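Local coordinates for protein kcn28 (Kitasatospora, PDB 6J31) that is a two-domain protein of the GT-B fold, related to erythromycin biosynthesis protein CIII, whose precise role is not established, at residues A76-F81 with A155-R160; D83-M88 with D162-D167. All blocks are in the same frame, centred on the assembly; numbering follows the deposited sequence.

How the contacts relate
Both contacts join the same two helices, 74-96 and 152-167, and their centres lie about 10 Å apart. Along the chain the order is 76-81, 83-88, 155-160, 162-167, so the segments interleave: contact 1 pairs the earlier parts of the two helices and contact 2 the next turns of each, as expected of helices running the same way. A salt bridge from R160 of contact 1 to D83 of contact 2 ties them directly. Both lie in the N-terminal half of the chain, which carries the seven-stranded parallel sheet; contact 1 is nearer the bound BG9, whose pocket includes F81, while contact 2 lies further from it.

Contact 1: A76-F81 with A155-R160; sequences AQMDVF and AAHYRR
The imidazole of H157 has M78 of helix 74-96 over one face and D79 at its edge. M78 CB sits 3.8 Å from the ring centroid in a CH-pi contact, and the sulfur SD follows over the same face, 4.6 Å from the centroid, as a Met-aromatic interaction. At the edge, H157 ND1 donates to D79 OD1 over 3.0 Å with an N-H...O angle of 156°. The acceptor lies nearly in the ring plane, but the donor meets OD1 from above the carboxylate plane, the two flat groups being turned 46° against each other. H157 reaches across because its CG stands anti to the backbone N, carrying the ring out toward helix 74-96. On its far edge the ring meets Y158, with H157 CD2 poised over the centre of the phenol face.

R160 comes in beside this pair. Its guanidinium edge presents NH2 to the backbone O of D79 at 3.4 Å, a weak, bent hydrogen bond, and the same NH2 makes a long salt bridge of 3.9 Å to D79 OD1. Its strongest polar partner is D83, one turn further along helix 74-96, so NH2 is shared between two carboxylates and a carbonyl. The nearby arginine and the bond from H157 would probably favour a charged D79.

L148 of helix 142-150 and the backbone of the bound peptide pack on M78, and Y158 OH is hydrogen-bonded to that peptide. Over these two segments the axes run nearly parallel, 15° apart, and come no closer than 10.4 Å, so side chains, not backbones, bridge the gap. This is a His-carboxylate hydrogen bond within a parallel helix pair of a GT-B-like N-terminal domain, beside the BG9 pocket to which F81 belongs.

Contact 2: D83-M88 with D162-D167; sequences DDAVGM and DAWLED
W164 alone carries the second segment's side of this contact, laying one face of its indole against A85 and V86 of helix 74-96. A chi1 of 175° turns the indole away from the backbone N and out across the gap. A85 CB rests over the six-membered ring, 4.1 Å from its centroid and 3.8 Å from W164 CH2, displaced toward the rim. Over the five-membered ring stands V86 CG2, 4.0 Å from that centroid; its nearest indole atom is CD1 at 3.7 Å. Both are CH-pi contacts within 23° of the ring normal. The carbonyl oxygen A85 O also comes close to W164 CZ2, at 3.5 Å.

At the edge of the ring, and in its plane, a water accepts from W164 NE1 at 2.8 Å and donates to V86 O, also at 2.8 Å, completing a bridge to the helix backbone. This is plain packing in the N-terminal domain: the tryptophan lies between helices 74-96 and 152-167 and also touches P112 and V115 of helix 112-120; P112 meets A85 as well. Further on, the backbone O of W164 receives S168 OG.

No hydrogen bond joins the two segments directly. The chemistry is therefore apolar packing on one indole face with a water-mediated link at its edge; the water gives the indole N-H of the buried W164 an acceptor.

Contact 1: A76-F81 with A155-R160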
loop_
_atom_site.group_PDB
_atom_site.type_symbol
_atom_site.label_atom_id
_atom_site.label_comp_id
_atom_site.label_asym_id
_atom_site.label_seq_id
_atom_site.Cartn_x
_atom_site.Cartn_y
_atom_site.Cartn_z
ATOM N N ALA A 76 -14.584 16.732 3.314
ATOM C CA ALA A 76 -15.113 16.304 2.022
ATOM C C ALA A 76 -14.557 14.947 1.609
ATOM O O ALA A 76 -15.271 14.132 1.013
ATOM C CB ALA A 76 -14.805 17.354 0.954
ATOM N N GLN A 77 -13.279 14.693 1.899
ATOM C CA GLN A 77 -12.691 13.393 1.589
ATOM C C GLN A 77 -13.366 12.279 2.386
ATOM O O GLN A 77 -13.593 11.182 1.862
ATOM C CB GLN A 77 -11.177 13.446 1.826
ATOM C CG GLN A 77 -10.684 13.068 3.220
ATOM C CD GLN A 77 -9.524 12.099 3.191
ATOM O OE1 GLN A 77 -8.656 12.195 2.314
ATOM N NE2 GLN A 77 -9.482 11.171 4.161
ATOM N N MET A 78 -13.707 12.542 3.652
ATOM C CA MET A 78 -14.458 11.564 4.434
ATOM C C MET A 78 -15.853 11.347 3.864
ATOM O O MET A 78 -16.392 10.236 3.932
ATOM C CB MET A 78 -14.541 11.993 5.897
ATOM C CG MET A 78 -13.197 12.141 6.567
ATOM S SD MET A 78 -13.368 12.587 8.298
ATOM C CE MET A 78 -12.986 14.324 8.206
ATOM N N ASP A 79 -16.469 12.404 3.334
ATOM C CA ASP A 79 -17.798 12.262 2.754
ATOM C C ASP A 79 -17.759 11.412 1.490
ATOM O O ASP A 79 -18.706 10.669 1.207
ATOM C CB ASP A 79 -18.396 13.639 2.479
ATOM C CG ASP A 79 -18.888 14.318 3.742
ATOM O OD1 ASP A 79 -19.274 13.598 4.689
ATOM O OD2 ASP A 79 -18.891 15.567 3.788
ATOM N N VAL A 80 -16.682 11.519 0.708
ATOM C CA VAL A 80 -16.541 10.678 -0.478
ATOM C C VAL A 80 -16.449 9.208 -0.080
ATOM O O VAL A 80 -17.072 8.340 -0.704
ATOM C CB VAL A 80 -15.324 11.124 -1.306
ATOM C CG1 VAL A 80 -14.936 10.050 -2.315
ATOM C CG2 VAL A 80 -15.627 12.435 -2.007
ATOM N N PHE A 81 -15.675 8.907 0.966
ATOM C CA PHE A 81 -15.561 7.527 1.428
ATOM C C PHE A 81 -16.898 7.002 1.936
ATOM O O PHE A 81 -17.289 5.871 1.622
ATOM C CB PHE A 81 -14.489 7.429 2.513
ATOM C CG PHE A 81 -13.088 7.396 1.975
ATOM C CD1 PHE A 81 -12.681 6.376 1.131
ATOM C CD2 PHE A 81 -12.181 8.392 2.295
ATOM C CE1 PHE A 81 -11.394 6.345 0.626
ATOM C CE2 PHE A 81 -10.898 8.367 1.788
ATOM C CZ PHE A 81 -10.503 7.342 0.954
ATOM N N ALA A 155 -19.634 17.034 12.355
ATOM C CA ALA A 155 -20.705 16.437 13.148
ATOM C C ALA A 155 -21.791 15.842 12.260
ATOM O O ALA A 155 -22.377 14.807 12.594
ATOM C CB ALA A 155 -21.295 17.473 14.104
ATOM N N ALA A 156 -22.092 16.497 11.134
ATOM C CA ALA A 156 -23.055 15.933 10.194
ATOM C C ALA A 156 -22.533 14.635 9.591
ATOM O O ALA A 156 -23.296 13.684 9.384
ATOM C CB ALA A 156 -23.377 16.942 9.093
ATOM N N HIS A 157 -21.231 14.581 9.303
ATOM C CA HIS A 157 -20.642 13.385 8.710
ATOM C C HIS A 157 -20.760 12.189 9.646
ATOM O O HIS A 157 -21.202 11.108 9.240
ATOM C CB HIS A 157 -19.180 13.647 8.352
ATOM C CG HIS A 157 -18.394 12.400 8.101
ATOM N ND1 HIS A 157 -18.285 11.825 6.853
ATOM C CD2 HIS A 157 -17.686 11.611 8.944
ATOM C CE1 HIS A 157 -17.543 10.734 6.939
ATOM N NE2 HIS A 157 -17.168 10.582 8.196
ATOM N N TYR A 158 -20.355 12.360 10.906
ATOM C CA TYR A 158 -20.414 11.251 11.855
ATOM C C TYR A 158 -21.848 10.821 12.136
ATOM O O TYR A 158 -22.096 9.650 12.446
ATOM C CB TYR A 158 -19.694 11.632 13.146
ATOM C CG TYR A 158 -18.193 11.534 13.019
ATOM C CD1 TYR A 158 -17.552 10.307 13.110
ATOM C CD2 TYR A 158 -17.419 12.663 12.785
ATOM C CE1 TYR A 158 -16.184 10.206 12.984
ATOM C CE2 TYR A 158 -16.046 12.572 12.660
ATOM C CZ TYR A 158 -15.435 11.338 12.761
ATOM O OH TYR A 158 -14.070 11.227 12.639
ATOM N N ARG A 159 -22.803 11.746 12.052
ATOM C CA ARG A 159 -24.202 11.363 12.203
ATOM C C ARG A 159 -24.670 10.509 11.029
ATOM O O ARG A 159 -25.407 9.537 11.219
ATOM C CB ARG A 159 -25.068 12.607 12.353
ATOM C CG ARG A 159 -25.047 13.188 13.740
ATOM C CD ARG A 159 -25.905 14.427 13.819
ATOM N NE ARG A 159 -25.988 14.921 15.185
ATOM C CZ ARG A 159 -26.781 14.393 16.110
ATOM N NH1 ARG A 159 -27.556 13.357 15.808
ATOM N NH2 ARG A 159 -26.797 14.887 17.340
ATOM N N ARG A 160 -24.273 10.873 9.807
ATOM C CA ARG A 160 -24.656 10.079 8.647
ATOM C C ARG A 160 -24.018 8.698 8.704
ATOM O O ARG A 160 -24.641 7.699 8.323
ATOM C CB ARG A 160 -24.261 10.806 7.363
ATOM C CG ARG A 160 -24.743 10.141 6.094
ATOM C CD ARG A 160 -24.646 11.084 4.914
ATOM N NE ARG A 160 -23.275 11.244 4.441
ATOM C CZ ARG A 160 -22.845 10.839 3.250
ATOM N NH1 ARG A 160 -23.673 10.217 2.422
ATOM N NH2 ARG A 160 -21.580 11.035 2.897
#

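Contact 2: D83-M88 with D162-D167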
loop_
_atom_site.group_PDB
_atom_site.type_symbol
_atom_site.label_atom_id
_atom_site.label_comp_id
_atom_site.label_asym_id
_atom_site.label_seq_id
_atom_site.Cartn_x
_atom_site.Cartn_y
_atom_site.Cartn_z
ATOM N N ASP A 83 -19.803 8.029 0.997
ATOM C CA ASP A 83 -20.609 7.822 -0.202
ATOM C C ASP A 83 -20.296 6.478 -0.840
ATOM O O ASP A 83 -21.202 5.766 -1.287
ATOM C CB ASP A 83 -20.376 8.946 -1.210
ATOM C CG ASP A 83 -21.022 10.254 -0.797
ATOM O OD1 ASP A 83 -21.817 10.270 0.173
ATOM O OD2 ASP A 83 -20.750 11.270 -1.470
ATOM N N ASP A 84 -19.011 6.124 -0.912
ATOM C CA ASP A 84 -18.635 4.838 -1.487
ATOM C C ASP A 84 -19.150 3.681 -0.639
ATOM O O ASP A 84 -19.611 2.670 -1.179
ATOM C CB ASP A 84 -17.117 4.755 -1.650
ATOM C CG ASP A 84 -16.685 3.544 -2.456
ATOM O OD1 ASP A 84 -17.149 3.392 -3.608
ATOM O OD2 ASP A 84 -15.883 2.741 -1.931
ATOM N N ALA A 85 -19.077 3.806 0.690
ATOM C CA ALA A 85 -19.591 2.747 1.555
ATOM C C ALA A 85 -21.095 2.581 1.391
ATOM O O ALA A 85 -21.599 1.454 1.325
ATOM C CB ALA A 85 -19.239 3.037 3.016
ATOM N N VAL A 86 -21.827 3.695 1.315
ATOM C CA VAL A 86 -23.275 3.632 1.133
ATOM C C VAL A 86 -23.617 3.000 -0.212
ATOM O O VAL A 86 -24.574 2.224 -0.322
ATOM C CB VAL A 86 -23.883 5.041 1.283
ATOM C CG1 VAL A 86 -25.327 5.068 0.822
ATOM C CG2 VAL A 86 -23.782 5.505 2.727
ATOM N N GLY A 87 -22.848 3.327 -1.255
ATOM C CA GLY A 87 -23.099 2.754 -2.571
ATOM C C GLY A 87 -22.662 1.305 -2.706
ATOM O O GLY A 87 -23.247 0.542 -3.482
ATOM N N MET A 88 -21.578 0.928 -2.023
ATOM C CA MET A 88 -21.022 -0.412 -2.197
ATOM C C MET A 88 -21.937 -1.488 -1.622
ATOM O O MET A 88 -22.159 -2.528 -2.254
ATOM C CB MET A 88 -19.638 -0.491 -1.552
ATOM C CG MET A 88 -18.864 -1.745 -1.896
ATOM S SD MET A 88 -17.350 -1.919 -0.932
ATOM C CE MET A 88 -16.468 -0.420 -1.353
ATOM N N ASP A 162 -23.201 6.983 11.459
ATOM C CA ASP A 162 -23.936 6.187 12.438
ATOM C C ASP A 162 -25.291 5.760 11.896
ATOM O O ASP A 162 -25.757 4.650 12.173
ATOM C CB ASP A 162 -24.112 6.957 13.746
ATOM C CG ASP A 162 -22.814 7.113 14.502
ATOM O OD1 ASP A 162 -21.851 6.389 14.176
ATOM O OD2 ASP A 162 -22.765 7.934 15.441
ATOM N N ALA A 163 -25.949 6.639 11.140
ATOM C CA ALA A 163 -27.234 6.285 10.552
ATOM C C ALA A 163 -27.088 5.161 9.535
ATOM O O ALA A 163 -27.957 4.285 9.439
ATOM C CB ALA A 163 -27.863 7.509 9.905
ATOM N N TRP A 164 -26.007 5.180 8.750
ATOM C CA TRP A 164 -25.783 4.102 7.792
ATOM C C TRP A 164 -25.589 2.765 8.500
ATOM O O TRP A 164 -26.111 1.739 8.051
ATOM C CB TRP A 164 -24.589 4.426 6.898
ATOM C CG TRP A 164 -24.237 3.307 5.973
ATOM C CD1 TRP A 164 -24.992 2.828 4.947
ATOM C CD2 TRP A 164 -23.032 2.532 5.982
ATOM N NE1 TRP A 164 -24.339 1.799 4.321
ATOM C CE2 TRP A 164 -23.131 1.598 4.936
ATOM C CE3 TRP A 164 -21.879 2.544 6.768
ATOM C CZ2 TRP A 164 -22.125 0.675 4.661
ATOM C CZ3 TRP A 164 -20.881 1.627 6.499
ATOM C CH2 TRP A 164 -21.008 0.707 5.452
ATOM N N LEU A 165 -24.863 2.758 9.624
ATOM C CA LEU A 165 -24.712 1.525 10.395
ATOM C C LEU A 165 -26.062 1.031 10.899
ATOM O O LEU A 165 -26.384 -0.157 10.784
ATOM C CB LEU A 165 -23.755 1.727 11.576
ATOM C CG LEU A 165 -22.225 1.694 11.455
ATOM C CD1 LEU A 165 -21.741 2.021 10.070
ATOM C CD2 LEU A 165 -21.591 2.634 12.471
ATOM N N GLU A 166 -26.862 1.934 11.471
ATOM C CA GLU A 166 -28.174 1.543 11.977
ATOM C C GLU A 166 -29.090 1.089 10.849
ATOM O O GLU A 166 -29.786 0.077 10.978
ATOM C CB GLU A 166 -28.785 2.694 12.772
ATOM C CG GLU A 166 -27.962 3.030 14.011
ATOM C CD GLU A 166 -28.575 4.115 14.869
ATOM O OE1 GLU A 166 -29.529 4.777 14.406
ATOM O OE2 GLU A 166 -28.091 4.311 16.005
ATOM N N ASP A 167 -29.101 1.820 9.733
ATOM C CA ASP A 167 -29.931 1.417 8.604
ATOM C C ASP A 167 -29.472 0.095 8.001
ATOM O O ASP A 167 -30.290 -0.636 7.431
ATOM C CB ASP A 167 -29.938 2.505 7.534
ATOM C CG ASP A 167 -31.107 2.370 6.583
ATOM O OD1 ASP A 167 -32.254 2.267 7.061
ATOM O OD2 ASP A 167 -30.874 2.352 5.356
HETATM O O HOH W 1 -25.976 1.605 2.026
#